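Titin (Homo sapiens, PDB 5JDD) forms part of the elastic I-band filament of muscle sarcomeres, in which tandem immunoglobulin domains probably act as links of an extensible molecular chain. Local coordinates at residues M61-Y73 with E81-I93. Residues are numbered along the deposited sequence; the frame is centred on the assembly and turned at random.
Sequences MLQNISPSDAGEY and ECKAKLFVETLHI
Leu-86 of strand 81-89 packs against Leu-62, Ile-65 and Tyr-73. Leu-86 CB lies 4.0 Å from CE1 of Tyr-73, the two side chains running side by side. With CG anti to the backbone N (chi1 171°), the branches of Leu-86 are carried inward: its CD1 meets CD1 of Ile-65 tip to tip at 4.2 Å, while its CD2 touches Leu-62 CD1 and packs 3.5 Å from the carbonyl O of Asp-69. Tyr-73 OH gives a 2.7 Å hydrogen bond to Asp-69 O, in the carbonyl plane and on a lone pair; the oxygen in turn sits at the ring edge, in the plane of the ring. This is the tyrosine corner of the immunoglobulin fold, here in an I-set domain, where the turn after strand 57-62 leads into the F strand and its hairpin with G. Asp-69 OD2 also accepts the N-H of Ser-66 and forms a salt bridge with Lys-48. Along the hairpin, Gly-71 and Leu-86 exchange two backbone hydrogen bonds, as do Tyr-73 and Ala-84. On the other face Glu-72 lies across the aliphatic parts of Lys-83 and Lys-85, its OE2 3.5 Å from Lys-85 CE; Lys-83 NZ hydrogen-bonds to Thr-74 OG1. Val-88 CG2 sits 3.9 Å from Ala-70 CB.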
loop_
_atom_site.group_PDB
_atom_site.type_symbol
_atom_site.label_atom_id
_atom_site.label_comp_id
_atom_site.label_asym_id
_atom_site.label_seq_id
_atom_site.Cartn_x
_atom_site.Cartn_y
_atom_site.Cartn_z
ATOM N N MET A 61 25.143 26.116 11.271
ATOM C CA MET A 61 24.658 24.770 11.016
ATOM C C MET A 61 23.353 24.558 11.764
ATOM O O MET A 61 23.232 24.895 12.947
ATOM C CB MET A 61 25.710 23.745 11.448
ATOM C CG MET A 61 27.081 23.959 10.806
ATOM S SD MET A 61 28.309 22.821 11.480
ATOM C CE MET A 61 29.826 23.595 10.932
ATOM N N LEU A 62 22.367 24.017 11.062
ATOM C CA LEU A 62 21.068 23.738 11.647
ATOM C C LEU A 62 20.863 22.235 11.641
ATOM O O LEU A 62 20.849 21.593 10.580
ATOM C CB LEU A 62 19.955 24.423 10.854
ATOM C CG LEU A 62 20.168 25.890 10.471
ATOM C CD1 LEU A 62 19.041 26.379 9.571
ATOM C CD2 LEU A 62 20.259 26.745 11.695
ATOM N N GLN A 63 20.692 21.673 12.827
ATOM C CA GLN A 63 20.611 20.229 12.964
ATOM C C GLN A 63 19.166 19.780 13.111
ATOM O O GLN A 63 18.368 20.452 13.763
ATOM C CB GLN A 63 21.468 19.777 14.150
ATOM C CG GLN A 63 22.929 20.187 13.989
ATOM C CD GLN A 63 23.738 20.048 15.261
ATOM O OE1 GLN A 63 24.842 19.503 15.246
ATOM N NE2 GLN A 63 23.203 20.554 16.367
ATOM N N ASN A 64 18.833 18.662 12.462
ATOM C CA ASN A 64 17.512 18.034 12.588
ATOM C C ASN A 64 16.382 19.021 12.312
ATOM O O ASN A 64 15.514 19.236 13.154
ATOM C CB ASN A 64 17.354 17.394 13.978
ATOM C CG ASN A 64 16.153 16.459 14.075
ATOM O OD1 ASN A 64 15.536 16.098 13.071
ATOM N ND2 ASN A 64 15.821 16.058 15.299
ATOM N N ILE A 65 16.393 19.619 11.120
ATOM C CA ILE A 65 15.491 20.738 10.836
ATOM C C ILE A 65 14.020 20.365 10.876
ATOM O O ILE A 65 13.623 19.240 10.546
ATOM C CB ILE A 65 15.794 21.438 9.495
ATOM C CG1 ILE A 65 15.650 20.461 8.324
ATOM C CG2 ILE A 65 17.187 22.072 9.508
ATOM C CD1 ILE A 65 16.005 21.103 6.989
ATOM N N SER A 66 13.223 21.328 11.323
ATOM C CA SER A 66 11.776 21.177 11.335
ATOM C C SER A 66 11.166 22.236 10.429
ATOM O O SER A 66 11.839 23.193 10.031
ATOM C CB SER A 66 11.229 21.315 12.758
ATOM O OG SER A 66 11.482 22.604 13.277
ATOM N N PRO A 67 9.890 22.061 10.066
ATOM C CA PRO A 67 9.274 23.083 9.219
ATOM C C PRO A 67 9.342 24.492 9.826
ATOM O O PRO A 67 9.398 25.475 9.076
ATOM C CB PRO A 67 7.823 22.604 9.112
ATOM C CG PRO A 67 7.936 21.114 9.201
ATOM C CD PRO A 67 9.037 20.860 10.192
ATOM N N SER A 68 9.377 24.599 11.153
ATOM C CA SER A 68 9.475 25.916 11.790
ATOM C C SER A 68 10.815 26.616 11.528
ATOM O O SER A 68 10.941 27.831 11.730
ATOM C CB SER A 68 9.207 25.812 13.294
ATOM O OG SER A 68 10.187 25.021 13.938
ATOM N N ASP A 69 11.814 25.864 11.072
ATOM C CA ASP A 69 13.120 26.442 10.762
ATOM C C ASP A 69 13.153 27.075 9.375
ATOM O O ASP A 69 14.117 27.751 9.014
ATOM C CB ASP A 69 14.212 25.382 10.838
ATOM C CG ASP A 69 14.405 24.844 12.230
ATOM O OD1 ASP A 69 14.529 25.647 13.179
ATOM O OD2 ASP A 69 14.424 23.607 12.379
ATOM N N ALA A 70 12.099 26.854 8.595
ATOM C CA ALA A 70 12.048 27.433 7.262
ATOM C C ALA A 70 12.073 28.951 7.338
ATOM O O ALA A 70 11.646 29.552 8.329
ATOM C CB ALA A 70 10.812 26.957 6.525
ATOM N N GLY A 71 12.602 29.570 6.296
ATOM C CA GLY A 71 12.554 31.014 6.187
ATOM C C GLY A 71 13.906 31.636 5.927
ATOM O O GLY A 71 14.859 30.963 5.540
ATOM N N GLU A 72 13.993 32.942 6.145
ATOM C CA GLU A 72 15.170 33.702 5.752
ATOM C C GLU A 72 16.155 33.868 6.902
ATOM O O GLU A 72 15.774 34.222 8.024
ATOM C CB GLU A 72 14.742 35.069 5.225
ATOM C CG GLU A 72 15.837 35.866 4.528
ATOM C CD GLU A 72 15.260 37.008 3.713
ATOM O OE1 GLU A 72 14.645 37.918 4.317
ATOM O OE2 GLU A 72 15.406 36.984 2.470
ATOM N N TYR A 73 17.420 33.593 6.612
ATOM C CA TYR A 73 18.502 33.750 7.569
ATOM C C TYR A 73 19.408 34.869 7.091
ATOM O O TYR A 73 19.669 34.986 5.893
ATOM C CB TYR A 73 19.271 32.431 7.699
ATOM C CG TYR A 73 18.466 31.377 8.417
ATOM C CD1 TYR A 73 17.459 30.669 7.765
ATOM C CD2 TYR A 73 18.689 31.116 9.755
ATOM C CE1 TYR A 73 16.706 29.725 8.437
ATOM C CE2 TYR A 73 17.950 30.171 10.437
ATOM C CZ TYR A 73 16.956 29.474 9.772
ATOM O OH TYR A 73 16.204 28.537 10.447
ATOM N N GLU A 81 25.336 43.085 5.347
ATOM C CA GLU A 81 24.419 41.976 5.565
ATOM C C GLU A 81 24.267 41.162 4.298
ATOM O O GLU A 81 24.453 41.669 3.189
ATOM C CB GLU A 81 23.048 42.478 6.016
ATOM C CG GLU A 81 23.073 43.349 7.255
ATOM C CD GLU A 81 21.687 43.803 7.664
ATOM O OE1 GLU A 81 20.704 43.276 7.097
ATOM O OE2 GLU A 81 21.587 44.688 8.546
ATOM N N CYS A 82 23.931 39.892 4.473
ATOM C CA CYS A 82 23.550 39.041 3.354
ATOM C C CYS A 82 22.542 38.011 3.838
ATOM O O CYS A 82 22.556 37.603 5.002
ATOM C CB CYS A 82 24.767 38.367 2.704
ATOM S SG CYS A 82 25.911 37.575 3.852
ATOM N N LYS A 83 21.659 37.604 2.938
ATOM C CA LYS A 83 20.530 36.773 3.304
ATOM C C LYS A 83 20.413 35.566 2.395
ATOM O O LYS A 83 20.790 35.614 1.222
ATOM C CB LYS A 83 19.235 37.583 3.205
ATOM C CG LYS A 83 19.117 38.713 4.203
ATOM C CD LYS A 83 17.948 39.619 3.849
ATOM C CE LYS A 83 17.878 40.828 4.779
ATOM N NZ LYS A 83 17.497 40.446 6.170
ATOM N N ALA A 84 19.881 34.483 2.950
ATOM C CA ALA A 84 19.519 33.303 2.170
ATOM C C ALA A 84 18.348 32.605 2.841
ATOM O O ALA A 84 18.051 32.859 4.009
ATOM C CB ALA A 84 20.706 32.353 2.036
ATOM N N LYS A 85 17.688 31.711 2.112
ATOM C CA LYS A 85 16.509 31.053 2.651
ATOM C C LYS A 85 16.675 29.559 2.774
ATOM O O LYS A 85 17.349 28.929 1.954
ATOM C CB LYS A 85 15.283 31.353 1.784
ATOM C CG LYS A 85 14.854 32.806 1.850
ATOM C CD LYS A 85 13.735 33.115 0.869
ATOM C CE LYS A 85 13.305 34.562 1.024
ATOM N NZ LYS A 85 12.276 34.925 0.003
ATOM N N LEU A 86 16.031 29.003 3.797
ATOM C CA LEU A 86 15.881 27.560 3.936
ATOM C C LEU A 86 14.461 27.174 3.541
ATOM O O LEU A 86 13.493 27.720 4.080
ATOM C CB LEU A 86 16.135 27.130 5.387
ATOM C CG LEU A 86 15.807 25.669 5.739
ATOM C CD1 LEU A 86 16.674 24.682 4.975
ATOM C CD2 LEU A 86 15.952 25.422 7.229
ATOM N N PHE A 87 14.341 26.244 2.600
ATOM C CA PHE A 87 13.061 25.636 2.272
ATOM C C PHE A 87 13.090 24.209 2.783
ATOM O O PHE A 87 14.013 23.444 2.473
ATOM C CB PHE A 87 12.853 25.662 0.758
ATOM C CG PHE A 87 12.747 27.046 0.194
ATOM C CD1 PHE A 87 11.550 27.738 0.266
ATOM C CD2 PHE A 87 13.845 27.659 -0.387
ATOM C CE1 PHE A 87 11.436 29.023 -0.248
ATOM C CE2 PHE A 87 13.749 28.949 -0.901
ATOM C CZ PHE A 87 12.536 29.632 -0.823
ATOM N N VAL A 88 12.091 23.857 3.587
ATOM C CA VAL A 88 12.025 22.526 4.186
ATOM C C VAL A 88 11.008 21.686 3.437
ATOM O O VAL A 88 9.813 21.971 3.482
ATOM C CB VAL A 88 11.637 22.603 5.675
ATOM C CG1 VAL A 88 11.591 21.208 6.302
ATOM C CG2 VAL A 88 12.610 23.490 6.446
ATOM N N GLU A 89 11.471 20.656 2.732
ATOM C CA GLU A 89 10.542 19.749 2.072
ATOM C C GLU A 89 10.000 18.780 3.121
ATOM O O GLU A 89 10.744 18.318 3.989
ATOM C CB GLU A 89 11.198 19.013 0.889
ATOM C CG GLU A 89 11.563 19.952 -0.268
ATOM C CD GLU A 89 11.910 19.236 -1.566
ATOM O OE1 GLU A 89 11.958 17.989 -1.589
ATOM O OE2 GLU A 89 12.148 19.938 -2.576
ATOM N N THR A 90 8.702 18.510 3.077
ATOM C CA THR A 90 8.109 17.541 3.974
ATOM C C THR A 90 7.593 16.368 3.162
ATOM O O THR A 90 7.242 16.525 1.988
ATOM C CB THR A 90 6.944 18.148 4.766
ATOM O OG1 THR A 90 5.908 18.534 3.853
ATOM C CG2 THR A 90 7.411 19.356 5.560
ATOM N N LEU A 91 7.550 15.195 3.781
ATOM C CA LEU A 91 7.005 14.007 3.127
ATOM C C LEU A 91 5.497 14.139 3.072
ATOM O O LEU A 91 4.851 14.383 4.094
ATOM C CB LEU A 91 7.364 12.760 3.915
ATOM C CG LEU A 91 8.854 12.460 4.101
ATOM C CD1 LEU A 91 9.059 11.203 4.936
ATOM C CD2 LEU A 91 9.579 12.327 2.765
ATOM N N HIS A 92 4.927 13.985 1.884
ATOM C CA HIS A 92 3.480 14.106 1.757
ATOM C C HIS A 92 2.918 13.256 0.636
ATOM O O HIS A 92 3.645 12.790 -0.244
ATOM C CB HIS A 92 3.076 15.577 1.564
ATOM C CG HIS A 92 3.664 16.218 0.342
ATOM N ND1 HIS A 92 4.910 16.807 0.336
ATOM C CD2 HIS A 92 3.167 16.378 -0.910
ATOM C CE1 HIS A 92 5.159 17.299 -0.867
ATOM N NE2 HIS A 92 4.117 17.054 -1.640
ATOM N N ILE A 93 1.605 13.064 0.675
ATOM C CA ILE A 93 0.889 12.270 -0.316
ATOM C C ILE A 93 0.641 13.106 -1.570
ATOM O O ILE A 93 0.210 14.259 -1.469
ATOM C CB ILE A 93 -0.464 11.815 0.249
ATOM C CG1 ILE A 93 -0.276 10.956 1.509
ATOM C CG2 ILE A 93 -1.261 11.051 -0.801
ATOM C CD1 ILE A 93 0.489 9.667 1.277
#